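PDB 6TA8: tyrocidine synthase 2 from Brevibacillus parabrevis, which belongs to the modular nonribosomal peptide synthetases and is represented here by a condensation domain, a two-lobed fold of the chloramphenicol acetyltransferase type. Local coordinates for residues N56-L61 with L405-L410; N301-G306 with T324-V329; G306-Q311 with P354-G359. All coordinates share one frame; numbering follows the deposited sequence.

Contact 1: residues N56-L61 with L405-L410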
ATOM      1  N   ASN A  56      -8.327  -6.446   2.701  1.00 35.86           N
ATOM      2  CA  ASN A  56      -7.122  -7.226   2.460  1.00 37.30           C
ATOM      3  C   ASN A  56      -6.347  -6.690   1.259  1.00 34.99           C
ATOM      4  O   ASN A  56      -6.746  -5.728   0.600  1.00 39.26           O
ATOM      5  CB  ASN A  56      -7.471  -8.702   2.233  1.00 35.90           C
ATOM      6  CG  ASN A  56      -8.638  -9.166   3.081  1.00 41.82           C
ATOM      7  OD1 ASN A  56      -8.803  -8.741   4.224  1.00 48.77           O
ATOM      8  ND2 ASN A  56      -9.456 -10.050   2.523  1.00 42.77           N
ATOM      9  N   GLN A  57      -5.212  -7.336   1.004  1.00 27.52           N
ATOM     10  CA  GLN A  57      -4.462  -7.225  -0.237  1.00 35.30           C
ATOM     11  C   GLN A  57      -4.217  -8.635  -0.748  1.00 38.14           C
ATOM     12  O   GLN A  57      -3.971  -9.551   0.042  1.00 40.32           O
ATOM     13  CB  GLN A  57      -3.129  -6.487  -0.037  1.00 43.43           C
ATOM     14  CG  GLN A  57      -3.257  -4.976   0.068  1.00 40.29           C
ATOM     15  CD  GLN A  57      -1.914  -4.286   0.211  1.00 50.69           C
ATOM     16  OE1 GLN A  57      -0.919  -4.909   0.583  1.00 47.03           O
ATOM     17  NE2 GLN A  57      -1.880  -2.991  -0.084  1.00 44.33           N
ATOM     18  N   ALA A  58      -4.294  -8.818  -2.064  1.00 34.54           N
ATOM     19  CA  ALA A  58      -4.199 -10.156  -2.627  1.00 43.19           C
ATOM     20  C   ALA A  58      -3.533 -10.107  -3.992  1.00 42.49           C
ATOM     21  O   ALA A  58      -3.582  -9.091  -4.691  1.00 33.49           O
ATOM     22  CB  ALA A  58      -5.582 -10.813  -2.739  1.00 40.09           C
ATOM     23  N   VAL A  59      -2.901 -11.224  -4.359  1.00 38.49           N
ATOM     24  CA  VAL A  59      -2.312 -11.410  -5.676  1.00 39.93           C
ATOM     25  C   VAL A  59      -2.751 -12.766  -6.210  1.00 48.44           C
ATOM     26  O   VAL A  59      -2.978 -13.713  -5.450  1.00 46.39           O
ATOM     27  CB  VAL A  59      -0.767 -11.304  -5.654  1.00 44.89           C
ATOM     28  CG1 VAL A  59      -0.325  -9.945  -5.128  1.00 49.52           C
ATOM     29  CG2 VAL A  59      -0.153 -12.426  -4.824  1.00 39.46           C
ATOM     30  N   MET A  60      -2.883 -12.854  -7.531  1.00 52.27           N
ATOM     31  CA  MET A  60      -3.269 -14.084  -8.211  1.00 51.50           C
ATOM     32  C   MET A  60      -2.113 -14.527  -9.093  1.00 63.31           C
ATOM     33  O   MET A  60      -1.744 -13.820 -10.038  1.00 67.25           O
ATOM     34  CB  MET A  60      -4.542 -13.880  -9.039  1.00 49.55           C
ATOM     35  CG  MET A  60      -5.016 -15.117  -9.786  1.00 55.64           C
ATOM     36  SD  MET A  60      -5.906 -16.288  -8.742  1.00 51.82           S
ATOM     37  CE  MET A  60      -7.427 -15.392  -8.445  1.00 40.59           C
ATOM     38  N   LEU A  61      -1.536 -15.681  -8.778  1.00 61.26           N
ATOM     39  CA  LEU A  61      -0.403 -16.219  -9.517  1.00 55.83           C
ATOM     40  C   LEU A  61      -0.869 -17.287 -10.500  1.00 61.45           C
ATOM     41  O   LEU A  61      -1.993 -17.789 -10.435  1.00 66.55           O
ATOM     42  CB  LEU A  61       0.641 -16.792  -8.556  1.00 59.31           C
ATOM     43  CG  LEU A  61       1.073 -15.860  -7.421  1.00 59.02           C
ATOM     44  CD1 LEU A  61       2.068 -16.552  -6.504  1.00 56.98           C
ATOM     45  CD2 LEU A  61       1.656 -14.571  -7.979  1.00 59.90           C
ATOM     46  N   LEU A 405      -6.255 -12.989 -14.277  1.00 68.89           N
ATOM     47  CA  LEU A 405      -7.516 -12.896 -13.561  1.00 68.78           C
ATOM     48  C   LEU A 405      -7.416 -11.905 -12.407  1.00 64.29           C
ATOM     49  O   LEU A 405      -6.331 -11.578 -11.919  1.00 66.54           O
ATOM     50  CB  LEU A 405      -7.936 -14.266 -13.031  1.00 60.38           C
ATOM     51  CG  LEU A 405      -7.982 -15.403 -14.051  1.00 61.73           C
ATOM     52  CD1 LEU A 405      -8.506 -16.672 -13.403  1.00 66.61           C
ATOM     53  CD2 LEU A 405      -8.836 -15.013 -15.247  1.00 66.66           C
ATOM     54  N   GLY A 406      -8.580 -11.427 -11.969  1.00 61.55           N
ATOM     55  CA  GLY A 406      -8.641 -10.534 -10.835  1.00 60.39           C
ATOM     56  C   GLY A 406      -8.561 -11.273  -9.513  1.00 58.56           C
ATOM     57  O   GLY A 406      -8.638 -12.499  -9.439  1.00 64.59           O
ATOM     58  N   THR A 407      -8.402 -10.495  -8.446  1.00 55.93           N
ATOM     59  CA  THR A 407      -8.297 -11.036  -7.099  1.00 54.42           C
ATOM     60  C   THR A 407      -9.625 -11.058  -6.355  1.00 59.43           C
ATOM     61  O   THR A 407      -9.688 -11.611  -5.252  1.00 58.81           O
ATOM     62  CB  THR A 407      -7.284 -10.225  -6.280  1.00 50.01           C
ATOM     63  OG1 THR A 407      -7.827  -8.928  -6.002  1.00 48.12           O
ATOM     64  CG2 THR A 407      -5.983 -10.067  -7.050  1.00 52.04           C
ATOM     65  N   GLY A 408     -10.679 -10.483  -6.926  1.00 55.06           N
ATOM     66  CA  GLY A 408     -11.932 -10.318  -6.224  1.00 48.49           C
ATOM     67  C   GLY A 408     -11.970  -9.030  -5.422  1.00 54.76           C
ATOM     68  O   GLY A 408     -10.973  -8.322  -5.258  1.00 56.52           O
ATOM     69  N   GLN A 409     -13.160  -8.723  -4.911  1.00 54.46           N
ATOM     70  CA  GLN A 409     -13.356  -7.497  -4.145  1.00 54.36           C
ATOM     71  C   GLN A 409     -12.531  -7.538  -2.864  1.00 54.94           C
ATOM     72  O   GLN A 409     -12.717  -8.419  -2.019  1.00 51.32           O
ATOM     73  CB  GLN A 409     -14.840  -7.311  -3.834  1.00 55.52           C
ATOM     74  CG  GLN A 409     -15.165  -6.109  -2.957  1.00 63.39           C
ATOM     75  CD  GLN A 409     -14.808  -4.778  -3.598  1.00 62.36           C
ATOM     76  OE1 GLN A 409     -13.641  -4.387  -3.640  1.00 61.28           O
ATOM     77  NE2 GLN A 409     -15.819  -4.070  -4.089  1.00 59.92           N
ATOM     78  N   LEU A 410     -11.613  -6.577  -2.725  1.00 51.54           N
ATOM     79  CA  LEU A 410     -10.658  -6.603  -1.622  1.00 51.74           C
ATOM     80  C   LEU A 410     -11.251  -6.079  -0.321  1.00 46.19           C
ATOM     81  O   LEU A 410     -10.885  -6.560   0.757  1.00 43.53           O
ATOM     82  CB  LEU A 410      -9.411  -5.796  -1.989  1.00 51.37           C
ATOM     83  CG  LEU A 410      -8.498  -6.414  -3.049  1.00 48.95           C
ATOM     84  CD1 LEU A 410      -7.483  -5.397  -3.546  1.00 47.89           C
ATOM     85  CD2 LEU A 410      -7.799  -7.648  -2.501  1.00 47.46           C
TER
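The backbones of N56-M60 and L405-L410 run side by side in nearly opposite directions, 174° apart, yet they are joined by one backbone hydrogen bond alone, from N56 N to L410 O at 3.2 Å. That bond is straight at the hydrogen, although the donor sits above the carbonyl plane of L410. Between this end and M60, side chains fill the gap. A58 turns its methyl to the loop, and L410 lays CD2 against it, with CB of A58 3.9 Å from that branch. L410 CD2 also comes within 3.7 Å of A58 N, so a small residue on the strand lets the leucine lie close to the backbone. T407 presents its methyl here: T407 CG2 stands 3.5 Å from A58 O, while OG1 makes a weak bond to G408 O.

Strand 56-63 belongs to the sheet of the N-terminal lobe, whereas 405-410 follows strand 401-402, which pairs antiparallel with strand 56-63 as the sheet's outermost strand. Such a crossing from the C-terminal lobe is consistent with the latch of condensation domains. Helix 122-134 covers the loop: Q134 NE2 gives a hydrogen bond to T407 O, and Q134 O accepts one from N56 ND2, which helps to satisfy a polar asparagine in a buried place.

M60 leaves its backbone with CG anti to N (chi1 180°), then bends at both following torsions. The flexible thioether thus curls over the loop until M60 CE lies 3.3 Å from G406 O, and M60 CG rests 4.4 Å from L405 CB.

Contact 2: residues N301-G306 with T324-V329; sequences NLEGHG and TSQYPV
Y327 holds its ring between its backbone N and carbonyl carbon (chi1 55°), which swings it across toward L302, whose CG lies anti to N (chi1 -178°). The two side chains run side by side, L302 CD2 packing 3.7 Å from Y327 CZ. They lie on one face of neighbouring antiparallel strands of the C-terminal lobe's sheet, 301-304 and 325-329, part of the outermost strand 325-332. L302 and Y327 form a hydrogen-bonded pair, and L302 O lies over one face of the tyrosine ring. The next such pair, G304 with S325, is straighter: G304 N meets S325 O at 2.9 Å in the carbonyl plane. Glycine suits this place, because S325 OG and the Y327 ring occupy the same face of the sheet. P328, lacking an N-H, fits a non-hydrogen-bonded position opposite N301.

On the other face, E303 and Q326 extend in the same direction, and Q326 NE2 gives a hydrogen bond of 3.1 Å to E303 OE2. I40 and W43 of helix 39-46 cover Q326. N301 OD1 lies against Q326 CG, buried without a polar partner, as is S325 OG. A water links the strands, 2.9 Å from Y327 OH and giving a weak bond to E303 O.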
ATOM      1  N   ASN A 301      -2.521  13.132   0.589  1.00 47.42           N
ATOM      2  CA  ASN A 301      -2.148  12.152   1.610  1.00 45.00           C
ATOM      3  C   ASN A 301      -1.215  11.139   0.958  1.00 48.29           C
ATOM      4  O   ASN A 301      -1.643  10.105   0.444  1.00 45.98           O
ATOM      5  CB  ASN A 301      -3.386  11.490   2.200  1.00 49.58           C
ATOM      6  CG  ASN A 301      -3.066  10.591   3.380  1.00 50.50           C
ATOM      7  OD1 ASN A 301      -2.402   9.565   3.231  1.00 54.48           O
ATOM      8  ND2 ASN A 301      -3.547  10.968   4.559  1.00 54.02           N
ATOM      9  N   LEU A 302       0.079  11.442   0.980  1.00 38.90           N
ATOM     10  CA  LEU A 302       1.067  10.581   0.346  1.00 43.46           C
ATOM     11  C   LEU A 302       1.506   9.479   1.302  1.00 42.02           C
ATOM     12  O   LEU A 302       1.666   9.707   2.504  1.00 44.58           O
ATOM     13  CB  LEU A 302       2.273  11.402  -0.112  1.00 41.67           C
ATOM     14  CG  LEU A 302       3.377  10.644  -0.852  1.00 50.11           C
ATOM     15  CD1 LEU A 302       3.008  10.424  -2.309  1.00 51.58           C
ATOM     16  CD2 LEU A 302       4.689  11.394  -0.760  1.00 51.71           C
ATOM     17  N   GLU A 303       1.696   8.280   0.760  1.00 48.87           N
ATOM     18  CA  GLU A 303       2.078   7.116   1.545  1.00 49.63           C
ATOM     19  C   GLU A 303       3.512   6.717   1.223  1.00 49.89           C
ATOM     20  O   GLU A 303       3.909   6.678   0.056  1.00 54.27           O
ATOM     21  CB  GLU A 303       1.135   5.940   1.278  1.00 45.57           C
ATOM     22  CG  GLU A 303      -0.329   6.242   1.564  1.00 55.79           C
ATOM     23  CD  GLU A 303      -1.222   5.027   1.396  1.00 62.02           C
ATOM     24  OE1 GLU A 303      -0.766   4.026   0.804  1.00 53.59           O
ATOM     25  OE2 GLU A 303      -2.381   5.073   1.862  1.00 59.13           O
ATOM     26  N   GLY A 304       4.286   6.421   2.272  1.00 38.67           N
ATOM     27  CA  GLY A 304       5.653   5.981   2.127  1.00 34.49           C
ATOM     28  C   GLY A 304       5.842   4.582   2.694  1.00 38.23           C
ATOM     29  O   GLY A 304       4.966   4.033   3.374  1.00 51.84           O
ATOM     30  N   HIS A 305       7.011   4.005   2.403  1.00 36.92           N
ATOM     31  CA  HIS A 305       7.299   2.647   2.855  1.00 44.56           C
ATOM     32  C   HIS A 305       7.321   2.554   4.375  1.00 43.69           C
ATOM     33  O   HIS A 305       6.948   1.518   4.937  1.00 41.62           O
ATOM     34  CB  HIS A 305       8.629   2.167   2.274  1.00 48.57           C
ATOM     35  CG  HIS A 305       8.586   1.904   0.802  1.00 56.56           C
ATOM     36  ND1 HIS A 305       9.639   1.335   0.117  1.00 59.71           N
ATOM     37  CD2 HIS A 305       7.619   2.131  -0.118  1.00 52.60           C
ATOM     38  CE1 HIS A 305       9.321   1.223  -1.161  1.00 60.29           C
ATOM     39  NE2 HIS A 305       8.101   1.698  -1.330  1.00 57.87           N
ATOM     40  N   GLY A 306       7.752   3.617   5.051  1.00 46.25           N
ATOM     41  CA  GLY A 306       7.758   3.644   6.499  1.00 41.81           C
ATOM     42  C   GLY A 306       8.840   2.826   7.161  1.00 41.29           C
ATOM     43  O   GLY A 306       8.826   2.688   8.388  1.00 45.30           O
ATOM     44  N   THR A 324       3.217   1.058   6.457  1.00 43.88           N
ATOM     45  CA  THR A 324       2.811   2.237   5.701  1.00 42.33           C
ATOM     46  C   THR A 324       2.788   3.480   6.583  1.00 45.71           C
ATOM     47  O   THR A 324       2.217   3.473   7.677  1.00 54.05           O
ATOM     48  CB  THR A 324       1.433   2.007   5.076  1.00 38.05           C
ATOM     49  OG1 THR A 324       1.542   1.046   4.020  1.00 39.01           O
ATOM     50  CG2 THR A 324       0.869   3.306   4.515  1.00 47.33           C
ATOM     51  N   SER A 325       3.422   4.545   6.102  1.00 46.89           N
ATOM     52  CA  SER A 325       3.438   5.834   6.779  1.00 48.92           C
ATOM     53  C   SER A 325       2.683   6.848   5.933  1.00 45.23           C
ATOM     54  O   SER A 325       2.970   7.003   4.740  1.00 45.73           O
ATOM     55  CB  SER A 325       4.870   6.311   7.025  1.00 48.79           C
ATOM     56  OG  SER A 325       5.455   6.799   5.829  1.00 48.03           O
ATOM     57  N   GLN A 326       1.723   7.532   6.546  1.00 43.03           N
ATOM     58  CA  GLN A 326       0.918   8.540   5.873  1.00 47.75           C
ATOM     59  C   GLN A 326       1.263   9.921   6.413  1.00 45.05           C
ATOM     60  O   GLN A 326       1.447  10.098   7.621  1.00 38.72           O
ATOM     61  CB  GLN A 326      -0.577   8.264   6.055  1.00 43.36           C
ATOM     62  CG  GLN A 326      -1.074   7.025   5.326  1.00 51.67           C
ATOM     63  CD  GLN A 326      -2.523   6.706   5.639  1.00 54.83           C
ATOM     64  OE1 GLN A 326      -3.021   7.021   6.719  1.00 50.53           O
ATOM     65  NE2 GLN A 326      -3.208   6.075   4.692  1.00 55.73           N
ATOM     66  N   TYR A 327       1.348  10.900   5.509  1.00 41.32           N
ATOM     67  CA  TYR A 327       1.682  12.262   5.896  1.00 42.37           C
ATOM     68  C   TYR A 327       1.210  13.212   4.813  1.00 40.39           C
ATOM     69  O   TYR A 327       1.344  12.890   3.626  1.00 40.66           O
ATOM     70  CB  TYR A 327       3.189  12.428   6.127  1.00 44.46           C
ATOM     71  CG  TYR A 327       4.056  12.019   4.957  1.00 42.61           C
ATOM     72  CD1 TYR A 327       4.348  10.683   4.718  1.00 41.30           C
ATOM     73  CD2 TYR A 327       4.598  12.971   4.103  1.00 45.10           C
ATOM     74  CE1 TYR A 327       5.141  10.304   3.656  1.00 42.16           C
ATOM     75  CE2 TYR A 327       5.398  12.600   3.036  1.00 44.84           C
ATOM     76  CZ  TYR A 327       5.665  11.265   2.820  1.00 45.35           C
ATOM     77  OH  TYR A 327       6.461  10.883   1.765  1.00 50.17           O
ATOM     78  N   PRO A 328       0.666  14.374   5.171  1.00 39.95           N
ATOM     79  CA  PRO A 328       0.167  15.300   4.149  1.00 37.26           C
ATOM     80  C   PRO A 328       1.291  16.063   3.464  1.00 47.18           C
ATOM     81  O   PRO A 328       2.277  16.462   4.089  1.00 46.20           O
ATOM     82  CB  PRO A 328      -0.738  16.244   4.949  1.00 42.63           C
ATOM     83  CG  PRO A 328      -0.146  16.244   6.316  1.00 43.49           C
ATOM     84  CD  PRO A 328       0.409  14.861   6.537  1.00 44.34           C
ATOM     85  N   VAL A 329       1.128  16.261   2.159  1.00 48.71           N
ATOM     86  CA  VAL A 329       2.052  17.034   1.339  1.00 45.03           C
ATOM     87  C   VAL A 329       1.267  18.169   0.697  1.00 54.26           C
ATOM     88  O   VAL A 329       0.174  17.947   0.160  1.00 45.98           O
ATOM     89  CB  VAL A 329       2.736  16.160   0.271  1.00 50.62           C
ATOM     90  CG1 VAL A 329       3.573  17.015  -0.671  1.00 48.02           C
ATOM     91  CG2 VAL A 329       3.593  15.091   0.931  1.00 47.03           C
TER
HETATM   92  O   HOH W   1       6.517   8.721  -0.134  1.00 42.21           O
HETATM   93  O   HOH W   2      -1.265   1.143   2.474  1.00 51.90           O

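Contact 3: residues G306-Q311 with P354-G359; sequences GREDIQ and PKKGIG
I358 pushes its CD1 methyl into the bend of G306-I310, 3.6 Å from G306 O and 3.9 Å from E308 CB. I310 CG2 lies 4.0 Å from I358 CD1, the two side chains crossing at about a right angle. The bend begins the long connection between strands 297-304 and 325-332, probably the floor loop of condensation domains. It meets a left-handed helical turn ahead of helix 359-365, in which K355, K356 and G357 all have positive phi, a conformation glycine takes most easily.

Around this apolar centre lie charged chains. E308 CG lies 3.6 Å from K355 O, and the bend at chi2 (-72°) turns the carboxylate across the aliphatic part of K356. E308 OE2 is 3.3 Å from K356 CG, and K356 NZ makes a long salt bridge to the same oxygen. K355 reaches D309 O, an approach too short to be reliable in detail, and its NZ has a salt-bridge partner in E216.

Farther out, helix 201-212 packs W204, L208 and Y211 on I310, and Q207 hydrogen-bonds to I310 O. At the far end D309 and Q311 form an Asx turn: D309 OD1 accepts a hydrogen bond from Q311 N at 2.9 Å, from 56° above the carboxylate plane.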
ATOM      1  N   GLY A 306       7.752   3.617   5.051  1.00 46.25           N
ATOM      2  CA  GLY A 306       7.758   3.644   6.499  1.00 41.81           C
ATOM      3  C   GLY A 306       8.840   2.826   7.161  1.00 41.29           C
ATOM      4  O   GLY A 306       8.826   2.688   8.388  1.00 45.30           O
ATOM      5  N   ARG A 307       9.773   2.273   6.395  1.00 34.65           N
ATOM      6  CA  ARG A 307      10.889   1.505   6.948  1.00 44.04           C
ATOM      7  C   ARG A 307      12.123   2.385   7.118  1.00 47.68           C
ATOM      8  O   ARG A 307      13.209   2.077   6.625  1.00 45.47           O
ATOM      9  CB  ARG A 307      11.186   0.301   6.063  1.00 36.82           C
ATOM     10  CG  ARG A 307      10.089  -0.760   6.072  1.00 44.94           C
ATOM     11  CD  ARG A 307      10.273  -1.762   4.940  1.00 41.08           C
ATOM     12  NE  ARG A 307       9.635  -3.046   5.225  1.00 31.89           N
ATOM     13  CZ  ARG A 307       8.384  -3.350   4.894  1.00 48.22           C
ATOM     14  NH1 ARG A 307       7.627  -2.461   4.265  1.00 45.73           N
ATOM     15  NH2 ARG A 307       7.888  -4.544   5.191  1.00 35.06           N
ATOM     16  N   GLU A 308      11.958   3.501   7.824  1.00 43.13           N
ATOM     17  CA  GLU A 308      13.018   4.481   7.988  1.00 54.60           C
ATOM     18  C   GLU A 308      13.820   4.198   9.258  1.00 52.84           C
ATOM     19  O   GLU A 308      13.557   3.248   9.999  1.00 53.39           O
ATOM     20  CB  GLU A 308      12.434   5.893   8.014  1.00 52.62           C
ATOM     21  CG  GLU A 308      11.525   6.213   6.839  1.00 46.18           C
ATOM     22  CD  GLU A 308      12.287   6.393   5.542  1.00 56.20           C
ATOM     23  OE1 GLU A 308      13.456   6.831   5.591  1.00 50.24           O
ATOM     24  OE2 GLU A 308      11.716   6.098   4.471  1.00 61.45           O
ATOM     25  N   ASP A 309      14.815   5.044   9.512  1.00 55.67           N
ATOM     26  CA  ASP A 309      15.681   4.901  10.679  1.00 51.25           C
ATOM     27  C   ASP A 309      14.978   5.486  11.897  1.00 50.27           C
ATOM     28  O   ASP A 309      14.821   6.706  12.008  1.00 56.50           O
ATOM     29  CB  ASP A 309      17.020   5.591  10.430  1.00 53.00           C
ATOM     30  CG  ASP A 309      17.971   5.469  11.607  1.00 60.61           C
ATOM     31  OD1 ASP A 309      17.769   4.575  12.455  1.00 56.42           O
ATOM     32  OD2 ASP A 309      18.925   6.272  11.683  1.00 64.11           O
ATOM     33  N   ILE A 310      14.549   4.617  12.811  1.00 45.82           N
ATOM     34  CA  ILE A 310      13.955   5.047  14.071  1.00 49.34           C
ATOM     35  C   ILE A 310      14.966   4.801  15.181  1.00 50.48           C
ATOM     36  O   ILE A 310      14.597   4.456  16.310  1.00 52.68           O
ATOM     37  CB  ILE A 310      12.626   4.320  14.346  1.00 49.78           C
ATOM     38  CG1 ILE A 310      12.824   2.803  14.315  1.00 44.19           C
ATOM     39  CG2 ILE A 310      11.570   4.739  13.332  1.00 44.70           C
ATOM     40  CD1 ILE A 310      11.594   2.020  14.723  1.00 51.62           C
ATOM     41  N   GLN A 311      16.251   4.975  14.856  1.00 54.59           N
ATOM     42  CA  GLN A 311      17.368   4.724  15.763  1.00 53.87           C
ATOM     43  C   GLN A 311      17.436   3.251  16.153  1.00 56.41           C
ATOM     44  O   GLN A 311      16.661   2.432  15.645  1.00 54.36           O
ATOM     45  CB  GLN A 311      17.271   5.614  17.007  1.00 55.94           C
ATOM     46  CG  GLN A 311      17.270   7.106  16.699  1.00 55.27           C
ATOM     47  CD  GLN A 311      16.945   7.956  17.912  1.00 61.62           C
ATOM     48  OE1 GLN A 311      16.656   7.436  18.991  1.00 63.52           O
ATOM     49  NE2 GLN A 311      16.988   9.272  17.740  1.00 62.89           N
ATOM     50  N   PRO A 354      11.112  15.779   6.730  1.00 41.10           N
ATOM     51  CA  PRO A 354      12.116  14.954   7.414  1.00 40.86           C
ATOM     52  C   PRO A 354      11.767  13.472   7.450  1.00 54.35           C
ATOM     53  O   PRO A 354      10.663  13.090   7.853  1.00 47.56           O
ATOM     54  CB  PRO A 354      12.145  15.553   8.824  1.00 48.48           C
ATOM     55  CG  PRO A 354      10.755  16.062   9.030  1.00 41.24           C
ATOM     56  CD  PRO A 354      10.245  16.502   7.677  1.00 43.88           C
ATOM     57  N   LYS A 355      12.713  12.632   7.021  1.00 54.24           N
ATOM     58  CA  LYS A 355      12.612  11.177   7.147  1.00 50.20           C
ATOM     59  C   LYS A 355      11.356  10.625   6.474  1.00 58.62           C
ATOM     60  O   LYS A 355      10.713   9.705   6.984  1.00 53.65           O
ATOM     61  CB  LYS A 355      12.672  10.748   8.615  1.00 52.25           C
ATOM     62  CG  LYS A 355      14.077  10.708   9.189  1.00 62.98           C
ATOM     63  CD  LYS A 355      14.104  10.006  10.535  1.00 61.99           C
ATOM     64  CE  LYS A 355      15.527   9.712  10.968  1.00 56.21           C
ATOM     65  NZ  LYS A 355      15.571   8.964  12.253  1.00 61.19           N
ATOM     66  N   LYS A 356      11.008  11.192   5.318  1.00 57.08           N
ATOM     67  CA  LYS A 356       9.888  10.714   4.503  1.00 52.62           C
ATOM     68  C   LYS A 356       8.574  10.736   5.283  1.00 53.05           C
ATOM     69  O   LYS A 356       7.738   9.841   5.150  1.00 50.12           O
ATOM     70  CB  LYS A 356      10.166   9.315   3.949  1.00 56.49           C
ATOM     71  CG  LYS A 356      11.510   9.180   3.251  1.00 56.07           C
ATOM     72  CD  LYS A 356      11.485   9.820   1.874  1.00 52.64           C
ATOM     73  CE  LYS A 356      12.611   9.286   1.004  1.00 60.65           C
ATOM     74  NZ  LYS A 356      12.615   7.795   0.967  1.00 64.19           N
ATOM     75  N   GLY A 357       8.400  11.761   6.115  1.00 55.91           N
ATOM     76  CA  GLY A 357       7.148  11.967   6.823  1.00 39.72           C
ATOM     77  C   GLY A 357       6.747  10.865   7.776  1.00 44.28           C
ATOM     78  O   GLY A 357       5.576  10.788   8.156  1.00 53.69           O
ATOM     79  N   ILE A 358       7.686  10.006   8.182  1.00 42.86           N
ATOM     80  CA  ILE A 358       7.339   8.919   9.094  1.00 48.90           C
ATOM     81  C   ILE A 358       6.928   9.465  10.456  1.00 49.52           C
ATOM     82  O   ILE A 358       6.115   8.851  11.159  1.00 42.07           O
ATOM     83  CB  ILE A 358       8.507   7.921   9.212  1.00 47.36           C
ATOM     84  CG1 ILE A 358       8.093   6.697  10.033  1.00 48.99           C
ATOM     85  CG2 ILE A 358       9.730   8.586   9.831  1.00 54.26           C
ATOM     86  CD1 ILE A 358       9.221   5.721  10.292  1.00 44.65           C
ATOM     87  N   GLY A 359       7.453  10.626  10.844  1.00 48.70           N
ATOM     88  CA  GLY A 359       7.197  11.159  12.169  1.00 37.05           C
ATOM     89  C   GLY A 359       5.868  11.855  12.356  1.00 42.46           C
ATOM     90  O   GLY A 359       5.533  12.204  13.492  1.00 42.67           O
TER

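In the fold
Contacts 2 and 3 form one continuous patch: G306 belongs to both, their centres are 10 Å apart, and Y327 CE1 lies 3.0 Å from K356 O, so the left-handed turn packs against the outermost strand. Contact 1 stands apart, its centre 23 Å from that of contact 2 and 30 Å from that of contact 3, which lies across the chain's centre from it. Both sides nevertheless reach toward the HHxxxDG signature of condensation domains. From contact 1, Q57 touches H164 of this motif, and from the loop 306-311, R307 makes a salt bridge to D168. The motif thus has neighbours from the N-terminal lobe's strand and from the C-terminal lobe's loop.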